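Local coordinates for protein TRAP dicarboxylate transporter, DctP subunit (Chromohalobacter salexigens, PDB 4P1L) that binds D-glucuronate and, as a periplasmic protein, probably delivers it to a tripartite ATP-independent (TRAP) transporter for uptake into the cytoplasm, at residues His32-Pro37 and Tyr62-Leu67; Glu51-Arg56 and Gln252-Ala257; Ala145-Asn150 and Leu226-Ile231. All blocks are in the same frame, centred on the assembly; numbering follows the deposited sequence.

From the N terminus, contact 1 opens after strand 26-29; the chain runs through helix 37-52 and strand 59-62 before 62-67 closes the loop. Within that loop, 51-56 opens contact 2, so the two contacts cross. Contact 2 closes only at 252-257, joining the end of helix 37-52 to helix 248-282. Contact 3 is nested inside this long excursion, after contact 1 has closed, and pairs strand 146-150 with strand 223-230. Contact 2 lies away from the bound glucuronate, but contacts 1 and 3, with centres about 23 Å apart, both reach it, a worked example of how periplasmic binding proteins assemble a ligand site from segments far apart in sequence.

Contact 1 of 3, residues His32-Pro37 and Tyr62-Leu67; sequences HPPSYP and YHNAVL. With BDP (beta-D-glucopyranuronic acid), chain C.
The imidazole of His63 takes Pro34 over one face, while His32 O lies at its edge, near the ring plane. Pro34 CA sits 3.6 Å from the centroid of the His63 ring and 16° off its normal, a CH-pi contact. The His32 ring, in turn, has Tyr36 CE2 over the centre of one face, and the opposite sides of the Tyr36 ring carry His32 ND1 and Pro37 CD. At the edge of the His32 ring, NE2 donates to O2 of the sugar over 2.8 Å, making this loop one wall of the ligand pocket. With CG beside the backbone N (chi1 -54°), the His63 ring is turned against Pro34; its CB lies 3.4 Å from His32 O. That carbonyl accepts Asn64 N at 2.9 Å, the donor standing well above the carbonyl plane, and Asn64 ND2 lies 3.4 Å from Pro33 CA. The side chain of Asn30 joins the two loops, bonding His32 N through OD1 and His63 ND1 through ND2, while Glu43 takes His63 NE2. Replacing His63 with an alanine would probably leave Glu43 and the Asn30 amide without this mate and strip Pro34 CA of its aromatic face. Because an amide nitrogen can only donate to ND1, His63 is probably protonated on NE2, facing the Glu43 carboxylate, in the second shell behind the sugar-binding His32.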
loop_
_atom_site.group_PDB
_atom_site.type_symbol
_atom_site.label_atom_id
_atom_site.label_comp_id
_atom_site.label_asym_id
_atom_site.label_seq_id
_atom_site.Cartn_x
_atom_site.Cartn_y
_atom_site.Cartn_z
ATOM N N HIS A 32 -6.167 8.753 2.547
ATOM C CA HIS A 32 -5.294 9.637 3.344
ATOM C C HIS A 32 -5.817 11.082 3.341
ATOM O O HIS A 32 -6.707 11.431 2.561
ATOM C CB HIS A 32 -3.864 9.626 2.791
ATOM C CG HIS A 32 -3.208 8.271 2.833
ATOM N ND1 HIS A 32 -2.704 7.731 3.995
ATOM C CD2 HIS A 32 -2.980 7.352 1.859
ATOM C CE1 HIS A 32 -2.203 6.529 3.742
ATOM N NE2 HIS A 32 -2.357 6.281 2.453
ATOM N N PRO A 33 -5.265 11.921 4.230
ATOM C CA PRO A 33 -5.617 13.351 4.172
ATOM C C PRO A 33 -5.136 13.998 2.866
ATOM O O PRO A 33 -4.205 13.475 2.232
ATOM C CB PRO A 33 -4.869 13.945 5.366
ATOM C CG PRO A 33 -4.572 12.777 6.276
ATOM C CD PRO A 33 -4.392 11.597 5.377
ATOM N N PRO A 34 -5.736 15.137 2.476
ATOM C CA PRO A 34 -5.330 15.841 1.266
ATOM C C PRO A 34 -3.833 16.173 1.260
ATOM O O PRO A 34 -3.267 16.168 0.190
ATOM C CB PRO A 34 -6.164 17.143 1.290
ATOM C CG PRO A 34 -7.269 16.906 2.273
ATOM C CD PRO A 34 -6.848 15.796 3.188
ATOM N N SER A 35 -3.225 16.461 2.414
ATOM C CA SER A 35 -1.832 16.901 2.444
ATOM C C SER A 35 -0.807 15.753 2.462
ATOM O O SER A 35 0.407 15.977 2.403
ATOM C CB SER A 35 -1.604 17.807 3.654
ATOM O OG SER A 35 -1.716 17.032 4.839
ATOM N N TYR A 36 -1.288 14.525 2.555
ATOM C CA TYR A 36 -0.416 13.366 2.468
ATOM C C TYR A 36 0.194 13.325 1.057
ATOM O O TYR A 36 -0.423 13.793 0.126
ATOM C CB TYR A 36 -1.283 12.147 2.708
ATOM C CG TYR A 36 -0.555 10.866 3.026
ATOM C CD1 TYR A 36 -0.062 10.640 4.293
ATOM C CD2 TYR A 36 -0.439 9.861 2.076
ATOM C CE1 TYR A 36 0.573 9.444 4.615
ATOM C CE2 TYR A 36 0.193 8.628 2.377
ATOM C CZ TYR A 36 0.685 8.442 3.663
ATOM O OH TYR A 36 1.315 7.276 4.024
ATOM N N PRO A 37 1.395 12.747 0.891
ATOM C CA PRO A 37 1.965 12.737 -0.461
ATOM C C PRO A 37 1.003 12.225 -1.529
ATOM O O PRO A 37 0.922 12.839 -2.599
ATOM C CB PRO A 37 3.163 11.810 -0.313
ATOM C CG PRO A 37 3.616 12.073 1.098
ATOM C CD PRO A 37 2.353 12.236 1.886
ATOM N N TYR A 62 -11.995 12.817 -3.364
ATOM C CA TYR A 62 -12.529 12.744 -2.013
ATOM C C TYR A 62 -11.491 12.062 -1.120
ATOM O O TYR A 62 -11.284 10.862 -1.201
ATOM C CB TYR A 62 -13.848 11.984 -1.990
ATOM C CG TYR A 62 -14.993 12.783 -2.604
ATOM C CD1 TYR A 62 -15.149 12.884 -3.981
ATOM C CD2 TYR A 62 -15.908 13.447 -1.789
ATOM C CE1 TYR A 62 -16.227 13.633 -4.526
ATOM C CE2 TYR A 62 -16.956 14.171 -2.316
ATOM C CZ TYR A 62 -17.118 14.263 -3.678
ATOM O OH TYR A 62 -18.170 15.010 -4.176
ATOM N N HIS A 63 -10.857 12.843 -0.264
ATOM C CA HIS A 63 -9.860 12.334 0.651
ATOM C C HIS A 63 -10.485 11.808 1.946
ATOM O O HIS A 63 -11.707 11.869 2.128
ATOM C CB HIS A 63 -8.875 13.449 0.990
ATOM C CG HIS A 63 -8.269 14.093 -0.200
ATOM N ND1 HIS A 63 -7.102 13.628 -0.760
ATOM C CD2 HIS A 63 -8.645 15.158 -0.939
ATOM C CE1 HIS A 63 -6.791 14.366 -1.807
ATOM N NE2 HIS A 63 -7.702 15.319 -1.922
ATOM N N ASN A 64 -9.625 11.287 2.824
ATOM C CA ASN A 64 -10.031 10.815 4.144
ATOM C C ASN A 64 -11.046 9.666 4.128
ATOM O O ASN A 64 -11.764 9.459 5.111
ATOM C CB ASN A 64 -10.627 11.974 4.961
ATOM C CG ASN A 64 -9.624 13.077 5.260
ATOM O OD1 ASN A 64 -9.881 14.272 4.996
ATOM N ND2 ASN A 64 -8.485 12.696 5.817
ATOM N N ALA A 65 -11.091 8.906 3.038
ATOM C CA ALA A 65 -12.041 7.814 2.917
ATOM C C ALA A 65 -13.485 8.274 3.145
ATOM O O ALA A 65 -14.334 7.475 3.520
ATOM C CB ALA A 65 -11.678 6.681 3.894
ATOM N N VAL A 66 -13.749 9.558 2.916
ATOM C CA VAL A 66 -15.103 10.110 2.982
ATOM C C VAL A 66 -16.126 9.232 2.246
ATOM O O VAL A 66 -17.269 9.098 2.676
ATOM C CB VAL A 66 -15.121 11.517 2.365
ATOM C CG1 VAL A 66 -16.545 11.973 2.092
ATOM C CG2 VAL A 66 -14.418 12.504 3.296
ATOM N N LEU A 67 -15.719 8.643 1.123
ATOM C CA LEU A 67 -16.635 7.817 0.329
ATOM C C LEU A 67 -16.567 6.309 0.634
ATOM O O LEU A 67 -17.148 5.511 -0.107
ATOM C CB LEU A 67 -16.434 8.074 -1.169
ATOM C CG LEU A 67 -16.673 9.519 -1.608
ATOM C CD1 LEU A 67 -16.383 9.704 -3.110
ATOM C CD2 LEU A 67 -18.107 9.974 -1.280
HETATM C C1 BDP C . -1.070 2.735 4.185
HETATM C C2 BDP C . -1.701 2.668 2.802
HETATM C C3 BDP C . -3.166 2.844 2.925
HETATM C C4 BDP C . -3.680 1.750 3.806
HETATM C C5 BDP C . -2.992 1.791 5.196
HETATM C C6 BDP C . -3.449 0.665 6.121
HETATM O O2 BDP C . -1.143 3.737 2.056
HETATM O O3 BDP C . -3.745 2.614 1.536
HETATM O O4 BDP C . -5.104 1.866 3.970
HETATM O O5 BDP C . -1.612 1.701 5.025
HETATM O O6A BDP C . -2.578 0.200 6.926
HETATM O O1 BDP C . 0.295 2.522 4.085
HETATM O O6B BDP C . -4.645 0.306 6.115
#

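Contact 2 of 3, residues Glu51-Arg56 and Gln252-Ala257. With SO4 (sulfate ion), chain E.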
loop_
_atom_site.group_PDB
_atom_site.type_symbol
_atom_site.label_atom_id
_atom_site.label_comp_id
_atom_site.label_asym_id
_atom_site.label_seq_id
_atom_site.Cartn_x
_atom_site.Cartn_y
_atom_site.Cartn_z
ATOM N N GLU A 51 -7.285 20.075 -17.338
ATOM C CA GLU A 51 -6.584 20.944 -18.289
ATOM C C GLU A 51 -6.343 20.236 -19.620
ATOM O O GLU A 51 -6.611 20.790 -20.686
ATOM C CB GLU A 51 -5.259 21.432 -17.692
ATOM C CG GLU A 51 -5.462 22.314 -16.452
ATOM C CD GLU A 51 -4.254 22.356 -15.521
ATOM O OE1 GLU A 51 -3.234 21.687 -15.813
ATOM O OE2 GLU A 51 -4.332 23.085 -14.507
ATOM N N LYS A 52 -5.866 18.998 -19.570
ATOM C CA LYS A 52 -5.530 18.302 -20.804
ATOM C C LYS A 52 -6.753 17.910 -21.611
ATOM O O LYS A 52 -6.633 17.698 -22.812
ATOM C CB LYS A 52 -4.708 17.056 -20.523
ATOM C CG LYS A 52 -3.246 17.301 -20.183
ATOM C CD LYS A 52 -2.458 16.001 -20.398
ATOM C CE LYS A 52 -1.091 16.026 -19.743
ATOM N NZ LYS A 52 -0.124 16.899 -20.483
ATOM N N THR A 53 -7.912 17.773 -20.958
ATOM C CA THR A 53 -9.131 17.374 -21.661
ATOM C C THR A 53 -10.036 18.568 -21.930
ATOM O O THR A 53 -11.200 18.397 -22.265
ATOM C CB THR A 53 -9.963 16.290 -20.909
ATOM O OG1 THR A 53 -10.478 16.813 -19.672
ATOM C CG2 THR A 53 -9.128 15.065 -20.634
ATOM N N GLU A 54 -9.504 19.771 -21.745
ATOM C CA GLU A 54 -10.288 20.985 -21.933
ATOM C C GLU A 54 -11.635 20.915 -21.198
ATOM O O GLU A 54 -12.677 21.312 -21.727
ATOM C CB GLU A 54 -10.472 21.249 -23.433
ATOM C CG GLU A 54 -9.133 21.472 -24.135
ATOM C CD GLU A 54 -9.220 21.394 -25.652
ATOM O OE1 GLU A 54 -10.325 21.151 -26.186
ATOM O OE2 GLU A 54 -8.166 21.570 -26.304
ATOM N N GLY A 55 -11.598 20.411 -19.966
ATOM C CA GLY A 55 -12.771 20.386 -19.107
ATOM C C GLY A 55 -13.776 19.278 -19.393
ATOM O O GLY A 55 -14.820 19.202 -18.745
ATOM N N ARG A 56 -13.479 18.412 -20.358
ATOM C CA ARG A 56 -14.384 17.298 -20.664
ATOM C C ARG A 56 -14.430 16.317 -19.508
ATOM O O ARG A 56 -15.451 15.687 -19.239
ATOM C CB ARG A 56 -13.950 16.566 -21.937
ATOM C CG ARG A 56 -14.214 17.340 -23.230
ATOM C CD ARG A 56 -13.885 16.485 -24.425
ATOM N NE ARG A 56 -12.451 16.266 -24.566
ATOM C CZ ARG A 56 -11.599 17.131 -25.114
ATOM N NH1 ARG A 56 -12.026 18.302 -25.585
ATOM N NH2 ARG A 56 -10.310 16.825 -25.194
ATOM N N GLN A 252 -5.391 8.911 -23.783
ATOM C CA GLN A 252 -3.944 9.112 -23.902
ATOM C C GLN A 252 -3.496 10.254 -22.978
ATOM O O GLN A 252 -2.449 10.166 -22.306
ATOM C CB GLN A 252 -3.550 9.374 -25.369
ATOM C CG GLN A 252 -2.136 9.933 -25.554
ATOM C CD GLN A 252 -1.761 10.160 -27.022
ATOM O OE1 GLN A 252 -2.378 9.607 -27.939
ATOM N NE2 GLN A 252 -0.742 10.983 -27.244
ATOM N N ALA A 253 -4.302 11.310 -22.919
ATOM C CA ALA A 253 -3.997 12.460 -22.079
ATOM C C ALA A 253 -4.061 12.107 -20.589
ATOM O O ALA A 253 -3.216 12.547 -19.800
ATOM C CB ALA A 253 -4.949 13.630 -22.394
ATOM N N ILE A 254 -5.053 11.311 -20.199
ATOM C CA ILE A 254 -5.235 10.968 -18.797
ATOM C C ILE A 254 -4.128 10.004 -18.332
ATOM O O ILE A 254 -3.632 10.093 -17.212
ATOM C CB ILE A 254 -6.665 10.440 -18.547
ATOM C CG1 ILE A 254 -7.668 11.583 -18.804
ATOM C CG2 ILE A 254 -6.825 9.873 -17.129
ATOM C CD1 ILE A 254 -9.113 11.161 -18.785
ATOM N N ARG A 255 -3.725 9.109 -19.222
ATOM C CA ARG A 255 -2.619 8.213 -18.936
ATOM C C ARG A 255 -1.348 9.038 -18.695
ATOM O O ARG A 255 -0.589 8.776 -17.745
ATOM C CB ARG A 255 -2.456 7.224 -20.100
ATOM C CG ARG A 255 -1.654 6.006 -19.794
ATOM C CD ARG A 255 -1.736 4.970 -20.924
ATOM N NE ARG A 255 -2.890 4.053 -20.872
ATOM C CZ ARG A 255 -3.038 3.076 -19.985
ATOM N NH1 ARG A 255 -2.146 2.912 -19.016
ATOM N NH2 ARG A 255 -4.101 2.281 -20.035
ATOM N N GLU A 256 -1.120 10.053 -19.532
ATOM C CA GLU A 256 0.017 10.951 -19.328
ATOM C C GLU A 256 -0.063 11.677 -17.973
ATOM O O GLU A 256 0.930 11.753 -17.253
ATOM C CB GLU A 256 0.144 11.968 -20.459
ATOM C CG GLU A 256 1.402 12.825 -20.339
ATOM C CD GLU A 256 1.562 13.850 -21.464
ATOM O OE1 GLU A 256 0.678 13.937 -22.353
ATOM O OE2 GLU A 256 2.586 14.571 -21.444
ATOM N N ALA A 257 -1.237 12.205 -17.635
ATOM C CA ALA A 257 -1.444 12.886 -16.354
ATOM C C ALA A 257 -1.128 11.968 -15.169
ATOM O O ALA A 257 -0.558 12.404 -14.179
ATOM C CB ALA A 257 -2.867 13.376 -16.231
HETATM S S SO4 E . -5.674 2.119 -23.377
HETATM O O1 SO4 E . -4.908 3.334 -23.128
HETATM O O2 SO4 E . -4.798 1.108 -23.954
HETATM O O3 SO4 E . -6.258 1.563 -22.155
HETATM O O4 SO4 E . -6.777 2.430 -24.283
#
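Lys52 runs nearly extended across Ala253 until a final bend (chi4 -74°) turns NZ to Glu256, whose CG stands anti to its own backbone N (chi1 -174°) on a straight chain. The two side chains meet at about a right angle, and NZ of Lys52 lies 3.6 Å from OE1 of Glu256, a salt bridge rather than a hydrogen bond. Along the way Lys52 CB rests 3.9 Å from Ala253 CB, and Lys52 CD passes 3.6 Å from Ala253 O. Deeper in, Thr53 turns its methyl to the other helix, CG2 reaching Ile254 CG1 at 4.2 Å; its hydroxyl is taken up by Val49 O and Val57 N. Ile254 continues into the core against Phe45 and Val49. Here the end of helix 37-52 packs beside the early turns of helix 248-282, the first helix finishing in a Schellman motif with Glu54, at positive phi, as C-prime residue. Arg56 holds Glu54 weakly and reaches Asp250 in a salt bridge. Away from this interface, Arg255 NE donates to sulfate O1 at 3.1 Å and Arg255 NH2 to sulfate O3 at 3.1 Å; Trp243 also binds the ion, probably a crystallisation component. The guanidinium of Arg56, with Thr53 O over one face, is likely to ease the negative pole of the ending helix, while Glu256 and Asp250, both on helix 248-282, would balance Lys52 and Arg56.

Contact 3 of 3, residues Ala145-Asn150 and Leu226-Ile231. With BDP (beta-D-glucopyranuronic acid), chain C.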
loop_
_atom_site.group_PDB
_atom_site.type_symbol
_atom_site.label_atom_id
_atom_site.label_comp_id
_atom_site.label_asym_id
_atom_site.label_seq_id
_atom_site.Cartn_x
_atom_site.Cartn_y
_atom_site.Cartn_z
ATOM N N ALA A 145 8.503 1.052 2.923
ATOM C CA ALA A 145 8.446 -0.214 3.621
ATOM C C ALA A 145 7.638 -0.082 4.919
ATOM O O ALA A 145 7.728 0.925 5.639
ATOM C CB ALA A 145 9.849 -0.700 3.915
ATOM N N ARG A 146 6.848 -1.105 5.206
ATOM C CA ARG A 146 6.076 -1.169 6.449
ATOM C C ARG A 146 6.848 -1.890 7.553
ATOM O O ARG A 146 7.421 -2.968 7.332
ATOM C CB ARG A 146 4.745 -1.889 6.238
ATOM C CG ARG A 146 3.893 -1.275 5.095
ATOM C CD ARG A 146 2.692 -2.116 4.740
ATOM N NE ARG A 146 1.668 -2.207 5.789
ATOM C CZ ARG A 146 0.544 -1.494 5.835
ATOM N NH1 ARG A 146 0.265 -0.596 4.909
ATOM N NH2 ARG A 146 -0.307 -1.676 6.840
ATOM N N SER A 147 6.841 -1.300 8.743
ATOM C CA SER A 147 7.505 -1.876 9.909
ATOM C C SER A 147 6.584 -1.928 11.119
ATOM O O SER A 147 5.599 -1.168 11.224
ATOM C CB SER A 147 8.768 -1.067 10.247
ATOM O OG SER A 147 9.736 -1.204 9.230
ATOM N N LEU A 148 6.920 -2.815 12.049
ATOM C CA LEU A 148 6.140 -3.019 13.267
ATOM C C LEU A 148 6.286 -1.887 14.257
ATOM O O LEU A 148 7.401 -1.445 14.560
ATOM C CB LEU A 148 6.595 -4.275 14.019
ATOM C CG LEU A 148 6.301 -5.662 13.502
ATOM C CD1 LEU A 148 7.066 -6.702 14.354
ATOM C CD2 LEU A 148 4.810 -5.931 13.534
ATOM N N TYR A 149 5.166 -1.470 14.819
ATOM C CA TYR A 149 5.212 -0.629 15.998
ATOM C C TYR A 149 4.277 -1.120 17.085
ATOM O O TYR A 149 3.244 -1.704 16.783
ATOM C CB TYR A 149 4.915 0.822 15.652
ATOM C CG TYR A 149 3.726 1.086 14.745
ATOM C CD1 TYR A 149 2.443 1.286 15.263
ATOM C CD2 TYR A 149 3.901 1.217 13.379
ATOM C CE1 TYR A 149 1.384 1.605 14.425
ATOM C CE2 TYR A 149 2.841 1.529 12.534
ATOM C CZ TYR A 149 1.584 1.701 13.052
ATOM O OH TYR A 149 0.547 2.021 12.187
ATOM N N ASN A 150 4.649 -0.901 18.339
ATOM C CA ASN A 150 3.872 -1.413 19.463
ATOM C C ASN A 150 4.048 -0.551 20.699
ATOM O O ASN A 150 4.863 0.376 20.732
ATOM C CB ASN A 150 4.177 -2.889 19.770
ATOM C CG ASN A 150 5.476 -3.089 20.538
ATOM O OD1 ASN A 150 5.467 -3.307 21.741
ATOM N ND2 ASN A 150 6.586 -3.037 19.839
ATOM N N LEU A 226 12.308 -1.618 12.859
ATOM C CA LEU A 226 12.425 -1.595 11.403
ATOM C C LEU A 226 12.506 -2.982 10.762
ATOM O O LEU A 226 13.493 -3.359 10.087
ATOM C CB LEU A 226 13.618 -0.709 11.007
ATOM C CG LEU A 226 13.368 0.785 11.221
ATOM C CD1 LEU A 226 14.657 1.600 11.281
ATOM C CD2 LEU A 226 12.490 1.315 10.101
ATOM N N THR A 227 11.437 -3.742 10.939
ATOM C CA THR A 227 11.283 -5.004 10.232
ATOM C C THR A 227 11.224 -4.868 8.693
ATOM O O THR A 227 11.674 -5.775 8.006
ATOM C CB THR A 227 10.043 -5.738 10.733
ATOM O OG1 THR A 227 8.928 -4.828 10.753
ATOM C CG2 THR A 227 10.294 -6.330 12.132
ATOM N N GLU A 228 10.623 -3.783 8.163
ATOM C CA GLU A 228 10.583 -3.492 6.735
ATOM C C GLU A 228 10.116 -4.731 5.958
ATOM O O GLU A 228 10.693 -5.121 4.936
ATOM C CB GLU A 228 11.944 -2.942 6.261
ATOM C CG GLU A 228 12.302 -1.674 7.015
ATOM C CD GLU A 228 13.632 -1.057 6.655
ATOM O OE1 GLU A 228 13.735 0.187 6.645
ATOM O OE2 GLU A 228 14.583 -1.799 6.424
ATOM N N HIS A 229 9.029 -5.311 6.471
ATOM C CA HIS A 229 8.549 -6.634 6.077
ATOM C C HIS A 229 7.659 -6.684 4.831
ATOM O O HIS A 229 7.501 -7.760 4.252
ATOM C CB HIS A 229 7.825 -7.280 7.264
ATOM C CG HIS A 229 6.772 -6.416 7.885
ATOM N ND1 HIS A 229 6.912 -5.839 9.128
ATOM C CD2 HIS A 229 5.557 -6.033 7.426
ATOM C CE1 HIS A 229 5.838 -5.120 9.399
ATOM N NE2 HIS A 229 4.996 -5.231 8.384
ATOM N N LEU A 230 7.115 -5.528 4.424
ATOM C CA LEU A 230 6.255 -5.396 3.240
ATOM C C LEU A 230 6.617 -4.119 2.514
ATOM O O LEU A 230 6.841 -3.083 3.132
ATOM C CB LEU A 230 4.767 -5.352 3.606
ATOM C CG LEU A 230 4.137 -6.644 4.087
ATOM C CD1 LEU A 230 2.853 -6.340 4.833
ATOM C CD2 LEU A 230 3.923 -7.624 2.932
ATOM N N ILE A 231 6.703 -4.222 1.193
ATOM C CA ILE A 231 6.916 -3.094 0.332
ATOM C C ILE A 231 5.798 -3.212 -0.714
ATOM O O ILE A 231 5.875 -4.001 -1.672
ATOM C CB ILE A 231 8.315 -3.140 -0.294
ATOM C CG1 ILE A 231 9.359 -2.840 0.790
ATOM C CG2 ILE A 231 8.413 -2.156 -1.413
ATOM C CD1 ILE A 231 10.776 -3.240 0.406
HETATM C C1 BDP C . -1.070 2.735 4.185
HETATM C C2 BDP C . -1.701 2.668 2.802
HETATM C C3 BDP C . -3.166 2.844 2.925
HETATM C C4 BDP C . -3.680 1.750 3.806
HETATM C C5 BDP C . -2.992 1.791 5.196
HETATM C C6 BDP C . -3.449 0.665 6.121
HETATM O O2 BDP C . -1.143 3.737 2.056
HETATM O O3 BDP C . -3.745 2.614 1.536
HETATM O O4 BDP C . -5.104 1.866 3.970
HETATM O O5 BDP C . -1.612 1.701 5.025
HETATM O O6A BDP C . -2.578 0.200 6.926
HETATM O O1 BDP C . 0.295 2.522 4.085
HETATM O O6B BDP C . -4.645 0.306 6.115
#
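Arg146 is bonded to a neighbouring strand at its backbone and to the ligand at its tip: its N donates to Leu230 O at 2.9 Å and a nearly straight 170°, while its guanidinium addresses the glucuronate edge-on. Arg146 NH2 reaches O6A of the sugar carboxylate at 2.9 Å and Arg146 NH1 the ring oxygen O5 at 3.0 Å. Arg146 works beside Arg167, which probably corresponds to the arginine conserved in TRAP solute-binding proteins; Arg146 itself stands on a strand of the mixed sheet in one of the two lobes of the type II periplasmic binding fold. Glu206 pairs with Arg146 NE and also accepts His229 NE2, so a single second-shell carboxylate braces both side chains. Strands 146-150 and 226-230 run roughly antiparallel at 130°, but helical and positive-phi angles at Thr227 and Glu228 break the regular ladder. Side-chain hydroxyls take over: Ser147 OG accepts Glu228 N at 2.9 Å, and Thr227 OG1 accepts Leu148 N at 3.1 Å. That OG1 sits between the backbone N and the carbonyl carbon of Thr227 (chi1 49°), which also lets it share a 2.8 Å hydrogen bond with His229 ND1. The imidazole of His229 lies flat against the partner strand, with Arg146 O 3.3 Å above its plane over the ring centre; the same oxygen accepts His229 N. Farther out, Leu230 packs against Tyr174 and Met177 of helix 172-181, and Glu228 extends to a salt bridge with Lys293. Where the pairing ends, Ala145 CB nestles between the side chains of Glu228 and Ile231, 3.8 Å from Ile231 CG1.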